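Ribonucleoside-diphosphate reductase subunit beta (Bacillus halodurans C-125, PDB 2RCC) probably catalyses, as the small subunit of a class I ribonucleotide reductase, the conversion of ribonucleotides to the deoxyribonucleotides needed for DNA synthesis. Local coordinates at residues P172-E186 against F227-L241. Numbering follows the deposited sequence. Where two conformers were deposited one is given.
Sequences PKTFLESIVYDVILE and FTNIFKELLVEFPEL
The carboxylate of Glu186 meets the ring of Phe227 at its edge: OE2 lies in the ring plane, 3.8 Å from CE2, while OE1 is hydrogen-bonded to ND1 of His223. A bend at chi2 (-104°) turns the carboxylate away from the line of CB and CG, with OE2 at the ring edge. One turn earlier, Asp182 sets CB over the centre of the same ring, a CH-pi contact of 3.7 Å to the centroid; its OD1 is held by Tyr163 OH. Ile179 and Val183 complete the hole into which Phe227 fits as a knob. Were Phe227 cut back to an alanine, a gap would probably open among these four residues, Asp182 CB losing the ring face it lies over and Glu186 OE2 the edge beside it.

Beyond this knob the side chains meet mainly through apolar atoms. Leu176, with CG anti to its backbone nitrogen (chi1 -168°), brings CD1 tightly against Phe231 CD2 at 3.3 Å, and its CD2 meets Leu241 CD1 tip to tip at 3.9 Å. Where the second helix ends, Pro172 lays CB over the Phe238 ring, 4.0 Å from its centroid. The axes of the two segments run nearly antiparallel (156°) and come within 9.4 Å at their closest. Such pairing is characteristic of the ferritin-like helical bundle of these reductases, in which Glu186, Glu220 and His223, from these same two helices, probably bind iron.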
loop_
_atom_site.group_PDB
_atom_site.type_symbol
_atom_site.label_atom_id
_atom_site.label_comp_id
_atom_site.label_asym_id
_atom_site.label_seq_id
_atom_site.Cartn_x
_atom_site.Cartn_y
_atom_site.Cartn_z
ATOM N N PRO A 172 -11.846 17.862 -10.936
ATOM C CA PRO A 172 -12.703 16.676 -10.872
ATOM C C PRO A 172 -12.969 15.996 -12.232
ATOM O O PRO A 172 -13.151 14.795 -12.288
ATOM C CB PRO A 172 -13.996 17.232 -10.278
ATOM C CG PRO A 172 -13.554 18.416 -9.475
ATOM C CD PRO A 172 -12.507 19.030 -10.318
ATOM N N LYS A 173 -12.947 16.762 -13.306
ATOM C CA LYS A 173 -13.151 16.251 -14.650
ATOM C C LYS A 173 -11.949 15.425 -15.119
ATOM O O LYS A 173 -12.135 14.348 -15.637
ATOM C CB LYS A 173 -13.403 17.414 -15.612
ATOM C CG LYS A 173 -13.801 17.020 -17.025
ATOM C CD LYS A 173 -13.911 18.269 -17.902
ATOM C CE LYS A 173 -14.155 17.915 -19.359
ATOM N NZ LYS A 173 -15.451 17.180 -19.505
ATOM N N THR A 174 -10.737 15.946 -14.965
ATOM C CA THR A 174 -9.514 15.194 -15.329
ATOM C C THR A 174 -9.274 13.998 -14.366
ATOM O O THR A 174 -8.703 12.975 -14.764
ATOM C CB THR A 174 -8.273 16.109 -15.433
ATOM O OG1 THR A 174 -8.005 16.749 -14.163
ATOM C CG2 THR A 174 -8.458 17.140 -16.545
ATOM N N PHE A 175 -9.702 14.105 -13.109
ATOM C CA PHE A 175 -9.623 12.986 -12.175
ATOM C C PHE A 175 -10.541 11.846 -12.622
ATOM O O PHE A 175 -10.151 10.672 -12.614
ATOM C CB PHE A 175 -9.986 13.408 -10.762
ATOM C CG PHE A 175 -9.671 12.368 -9.747
ATOM C CD1 PHE A 175 -10.605 11.399 -9.435
ATOM C CD2 PHE A 175 -8.429 12.333 -9.123
ATOM C CE1 PHE A 175 -10.315 10.388 -8.480
ATOM C CE2 PHE A 175 -8.132 11.322 -8.170
ATOM C CZ PHE A 175 -9.093 10.362 -7.864
ATOM N N LEU A 176 -11.764 12.187 -12.995
ATOM C CA LEU A 176 -12.731 11.212 -13.515
ATOM C C LEU A 176 -12.189 10.512 -14.781
ATOM O O LEU A 176 -12.306 9.313 -14.908
ATOM C CB LEU A 176 -14.067 11.896 -13.821
ATOM C CG LEU A 176 -15.284 10.994 -14.098
ATOM C CD1 LEU A 176 -15.739 10.351 -12.807
ATOM C CD2 LEU A 176 -16.440 11.785 -14.674
ATOM N N GLU A 177 -11.595 11.281 -15.691
ATOM C CA GLU A 177 -10.980 10.744 -16.900
ATOM C C GLU A 177 -9.912 9.730 -16.553
ATOM O O GLU A 177 -9.859 8.659 -17.133
ATOM C CB GLU A 177 -10.390 11.858 -17.748
ATOM C CG GLU A 177 -11.449 12.758 -18.356
ATOM C CD GLU A 177 -10.897 14.008 -19.044
ATOM O OE1 GLU A 177 -9.649 14.153 -19.176
ATOM O OE2 GLU A 177 -11.743 14.843 -19.455
ATOM N N SER A 178 -9.078 10.090 -15.588
ATOM C CA SER A 178 -8.018 9.239 -15.056
ATOM C C SER A 178 -8.564 7.927 -14.436
ATOM O O SER A 178 -7.974 6.863 -14.609
ATOM C CB SER A 178 -7.189 10.083 -14.068
ATOM O OG SER A 178 -6.274 9.288 -13.367
ATOM N N ILE A 179 -9.680 7.998 -13.706
ATOM C CA ILE A 179 -10.388 6.805 -13.165
ATOM C C ILE A 179 -10.854 5.880 -14.297
ATOM O O ILE A 179 -10.762 4.653 -14.181
ATOM C CB ILE A 179 -11.632 7.215 -12.296
ATOM C CG1 ILE A 179 -11.186 7.812 -10.965
ATOM C CG2 ILE A 179 -12.591 6.024 -12.041
ATOM C CD1 ILE A 179 -10.650 6.756 -9.955
ATOM N N VAL A 180 -11.350 6.458 -15.390
ATOM C CA VAL A 180 -11.769 5.646 -16.545
ATOM C C VAL A 180 -10.574 4.901 -17.132
ATOM O O VAL A 180 -10.700 3.712 -17.447
ATOM C CB VAL A 180 -12.508 6.459 -17.649
ATOM C CG1 VAL A 180 -12.788 5.559 -18.903
ATOM C CG2 VAL A 180 -13.840 7.063 -17.091
ATOM N N TYR A 181 -9.440 5.599 -17.299
ATOM C CA TYR A 181 -8.230 4.947 -17.802
ATOM C C TYR A 181 -7.793 3.838 -16.841
ATOM O O TYR A 181 -7.364 2.791 -17.306
ATOM C CB TYR A 181 -7.077 5.915 -18.042
ATOM C CG TYR A 181 -7.385 7.038 -18.986
ATOM C CD1 TYR A 181 -7.938 6.811 -20.244
ATOM C CD2 TYR A 181 -7.105 8.330 -18.630
ATOM C CE1 TYR A 181 -8.218 7.870 -21.108
ATOM C CE2 TYR A 181 -7.368 9.369 -19.468
ATOM C CZ TYR A 181 -7.934 9.151 -20.694
ATOM O OH TYR A 181 -8.181 10.250 -21.492
ATOM N N ASP A 182 -7.912 4.059 -15.529
ATOM C CA ASP A 182 -7.603 3.004 -14.506
ATOM C C ASP A 182 -8.462 1.719 -14.680
ATOM O O ASP A 182 -7.969 0.590 -14.520
ATOM C CB ASP A 182 -7.802 3.490 -13.063
ATOM C CG ASP A 182 -6.837 4.592 -12.610
ATOM O OD1 ASP A 182 -5.754 4.781 -13.199
ATOM O OD2 ASP A 182 -7.184 5.290 -11.603
ATOM N N VAL A 183 -9.752 1.899 -14.930
ATOM C CA VAL A 183 -10.683 0.796 -15.206
ATOM C C VAL A 183 -10.207 0.026 -16.458
ATOM O O VAL A 183 -10.174 -1.185 -16.453
ATOM C CB VAL A 183 -12.159 1.306 -15.347
ATOM C CG1 VAL A 183 -13.070 0.261 -16.014
ATOM C CG2 VAL A 183 -12.720 1.740 -13.975
ATOM N N ILE A 184 -9.857 0.746 -17.525
ATOM C CA ILE A 184 -9.316 0.130 -18.743
ATOM C C ILE A 184 -8.030 -0.637 -18.503
ATOM O O ILE A 184 -7.931 -1.787 -18.936
ATOM C CB ILE A 184 -9.076 1.187 -19.872
ATOM C CG1 ILE A 184 -10.426 1.664 -20.427
ATOM C CG2 ILE A 184 -8.215 0.602 -20.961
ATOM C CD1 ILE A 184 -10.402 3.043 -21.064
ATOM N N LEU A 185 -7.067 -0.050 -17.768
ATOM C CA LEU A 185 -5.788 -0.695 -17.544
ATOM C C LEU A 185 -5.885 -1.976 -16.727
ATOM O O LEU A 185 -5.121 -2.890 -16.972
ATOM C CB LEU A 185 -4.759 0.217 -16.836
ATOM C CG LEU A 185 -4.140 1.403 -17.575
ATOM C CD1 LEU A 185 -2.985 1.956 -16.739
ATOM C CD2 LEU A 185 -3.641 1.030 -18.920
ATOM N N GLU A 186 -6.810 -2.019 -15.778
ATOM C CA GLU A 186 -7.056 -3.210 -14.904
ATOM C C GLU A 186 -8.175 -4.107 -15.386
ATOM O O GLU A 186 -8.255 -5.261 -15.000
ATOM C CB GLU A 186 -7.522 -2.723 -13.548
ATOM C CG GLU A 186 -6.571 -1.784 -12.858
ATOM C CD GLU A 186 -5.744 -2.370 -11.726
ATOM O OE1 GLU A 186 -5.643 -3.602 -11.571
ATOM O OE2 GLU A 186 -5.208 -1.532 -10.950
ATOM N N PHE A 227 -12.550 1.316 -8.508
ATOM C CA PHE A 227 -12.577 2.433 -9.470
ATOM C C PHE A 227 -13.969 2.769 -10.014
ATOM O O PHE A 227 -14.296 3.939 -10.196
ATOM C CB PHE A 227 -11.606 2.180 -10.624
ATOM C CG PHE A 227 -10.153 2.047 -10.205
ATOM C CD1 PHE A 227 -9.549 3.026 -9.428
ATOM C CD2 PHE A 227 -9.360 0.981 -10.694
ATOM C CE1 PHE A 227 -8.201 2.914 -9.079
ATOM C CE2 PHE A 227 -8.030 0.870 -10.344
ATOM C CZ PHE A 227 -7.453 1.823 -9.536
ATOM N N THR A 228 -14.783 1.763 -10.312
ATOM C CA THR A 228 -16.139 2.018 -10.803
ATOM C C THR A 228 -17.049 2.632 -9.729
ATOM O O THR A 228 -17.915 3.477 -10.022
ATOM C CB THR A 228 -16.767 0.772 -11.504
ATOM O OG1 THR A 228 -16.919 -0.297 -10.585
ATOM C CG2 THR A 228 -15.912 0.306 -12.636
ATOM N N ASN A 229 -16.849 2.235 -8.476
ATOM C CA ASN A 229 -17.550 2.834 -7.354
ATOM C C ASN A 229 -17.164 4.303 -7.216
ATOM O O ASN A 229 -18.040 5.152 -7.084
ATOM C CB ASN A 229 -17.264 2.111 -6.031
ATOM C CG ASN A 229 -18.100 0.849 -5.813
ATOM O OD1 ASN A 229 -18.937 0.493 -6.597
ATOM N ND2 ASN A 229 -17.865 0.190 -4.702
ATOM N N ILE A 230 -15.866 4.610 -7.308
ATOM C CA ILE A 230 -15.398 6.015 -7.233
ATOM C C ILE A 230 -16.001 6.826 -8.356
ATOM O O ILE A 230 -16.440 7.971 -8.124
ATOM C CB ILE A 230 -13.828 6.130 -7.258
ATOM C CG1 ILE A 230 -13.255 5.564 -5.982
ATOM C CG2 ILE A 230 -13.395 7.609 -7.428
ATOM C CD1 ILE A 230 -11.759 5.265 -6.091
ATOM N N PHE A 231 -16.055 6.237 -9.571
ATOM C CA PHE A 231 -16.656 6.900 -10.717
ATOM C C PHE A 231 -18.106 7.294 -10.429
ATOM O O PHE A 231 -18.505 8.463 -10.638
ATOM C CB PHE A 231 -16.581 5.995 -11.966
ATOM C CG PHE A 231 -17.138 6.617 -13.213
ATOM C CD1 PHE A 231 -18.508 6.483 -13.540
ATOM C CD2 PHE A 231 -16.322 7.337 -14.070
ATOM C CE1 PHE A 231 -19.038 7.072 -14.680
ATOM C CE2 PHE A 231 -16.858 7.919 -15.228
ATOM C CZ PHE A 231 -18.207 7.786 -15.531
ATOM N N LYS A 232 -18.895 6.331 -9.964
ATOM C CA LYS A 232 -20.310 6.595 -9.669
ATOM C C LYS A 232 -20.522 7.615 -8.546
ATOM O O LYS A 232 -21.417 8.425 -8.615
ATOM C CB LYS A 232 -21.024 5.320 -9.284
ATOM C CG LYS A 232 -21.239 4.362 -10.425
ATOM C CD LYS A 232 -21.582 3.001 -9.853
ATOM C CE LYS A 232 -21.833 2.014 -10.902
ATOM N NZ LYS A 232 -21.387 0.659 -10.412
ATOM N N GLU A 233 -19.687 7.584 -7.526
ATOM C CA GLU A 233 -19.781 8.514 -6.415
ATOM C C GLU A 233 -19.356 9.904 -6.873
ATOM O O GLU A 233 -19.886 10.885 -6.376
ATOM C CB GLU A 233 -18.919 8.061 -5.238
ATOM C CG GLU A 233 -19.301 6.698 -4.599
ATOM C CD GLU A 233 -20.623 6.659 -3.829
ATOM O OE1 GLU A 233 -21.299 7.722 -3.648
ATOM O OE2 GLU A 233 -20.934 5.521 -3.372
ATOM N N LEU A 234 -18.384 9.998 -7.780
ATOM C CA LEU A 234 -17.978 11.295 -8.311
ATOM C C LEU A 234 -19.111 11.982 -9.074
ATOM O O LEU A 234 -19.216 13.203 -9.024
ATOM C CB LEU A 234 -16.699 11.212 -9.167
ATOM C CG LEU A 234 -15.374 11.053 -8.421
ATOM C CD1 LEU A 234 -14.273 10.838 -9.443
ATOM C CD2 LEU A 234 -15.109 12.253 -7.486
ATOM N N LEU A 235 -19.931 11.206 -9.793
ATOM C CA LEU A 235 -21.108 11.751 -10.478
ATOM C C LEU A 235 -22.164 12.238 -9.467
ATOM O O LEU A 235 -22.832 13.194 -9.748
ATOM C CB LEU A 235 -21.693 10.775 -11.527
ATOM C CG LEU A 235 -21.073 10.854 -12.939
ATOM C CD1 LEU A 235 -19.591 10.776 -12.971
ATOM C CD2 LEU A 235 -21.674 9.795 -13.900
ATOM N N VAL A 236 -22.287 11.596 -8.304
ATOM C CA VAL A 236 -23.199 12.066 -7.234
ATOM C C VAL A 236 -22.655 13.353 -6.572
ATOM O O VAL A 236 -23.415 14.289 -6.322
ATOM C CB VAL A 236 -23.368 10.984 -6.119
ATOM C CG1 VAL A 236 -24.122 11.524 -4.901
ATOM C CG2 VAL A 236 -24.051 9.767 -6.684
ATOM N N GLU A 237 -21.338 13.405 -6.362
ATOM C CA GLU A 237 -20.670 14.513 -5.670
ATOM C C GLU A 237 -20.480 15.777 -6.528
ATOM O O GLU A 237 -20.595 16.903 -6.026
ATOM C CB GLU A 237 -19.320 14.008 -5.128
ATOM C CG GLU A 237 -18.716 14.887 -4.057
ATOM C CD GLU A 237 -17.572 14.238 -3.305
ATOM O OE1 GLU A 237 -17.682 13.080 -2.862
ATOM O OE2 GLU A 237 -16.548 14.905 -3.104
ATOM N N PHE A 238 -20.187 15.588 -7.808
ATOM C CA PHE A 238 -19.971 16.635 -8.791
ATOM C C PHE A 238 -20.939 16.350 -9.950
ATOM O O PHE A 238 -20.528 15.771 -10.979
ATOM C CB PHE A 238 -18.519 16.609 -9.301
ATOM C CG PHE A 238 -17.497 16.758 -8.211
ATOM C CD1 PHE A 238 -17.140 18.004 -7.742
ATOM C CD2 PHE A 238 -16.919 15.640 -7.633
ATOM C CE1 PHE A 238 -16.210 18.140 -6.703
ATOM C CE2 PHE A 238 -15.971 15.780 -6.588
ATOM C CZ PHE A 238 -15.624 17.023 -6.155
ATOM N N PRO A 239 -22.240 16.694 -9.766
ATOM C CA PRO A 239 -23.273 16.508 -10.808
ATOM C C PRO A 239 -23.006 17.155 -12.168
ATOM O O PRO A 239 -23.573 16.715 -13.193
ATOM C CB PRO A 239 -24.501 17.159 -10.193
ATOM C CG PRO A 239 -24.305 17.052 -8.765
ATOM C CD PRO A 239 -22.846 17.218 -8.528
ATOM N N GLU A 240 -22.199 18.214 -12.174
ATOM C CA GLU A 240 -21.746 18.852 -13.413
ATOM C C GLU A 240 -20.975 17.901 -14.357
ATOM O O GLU A 240 -20.799 18.206 -15.524
ATOM C CB GLU A 240 -20.911 20.115 -13.109
ATOM C CG GLU A 240 -19.652 19.918 -12.187
ATOM C CD GLU A 240 -19.913 20.088 -10.653
ATOM O OE1 GLU A 240 -20.888 19.525 -10.092
ATOM O OE2 GLU A 240 -19.100 20.776 -9.999
ATOM N N LEU A 241 -20.471 16.780 -13.841
ATOM C CA LEU A 241 -19.816 15.768 -14.635
ATOM C C LEU A 241 -20.817 14.770 -15.221
ATOM O O LEU A 241 -20.462 14.031 -16.133
ATOM C CB LEU A 241 -18.803 15.010 -13.780
ATOM C CG LEU A 241 -17.650 15.783 -13.140
ATOM C CD1 LEU A 241 -16.829 14.777 -12.278
ATOM C CD2 LEU A 241 -16.771 16.452 -14.161
#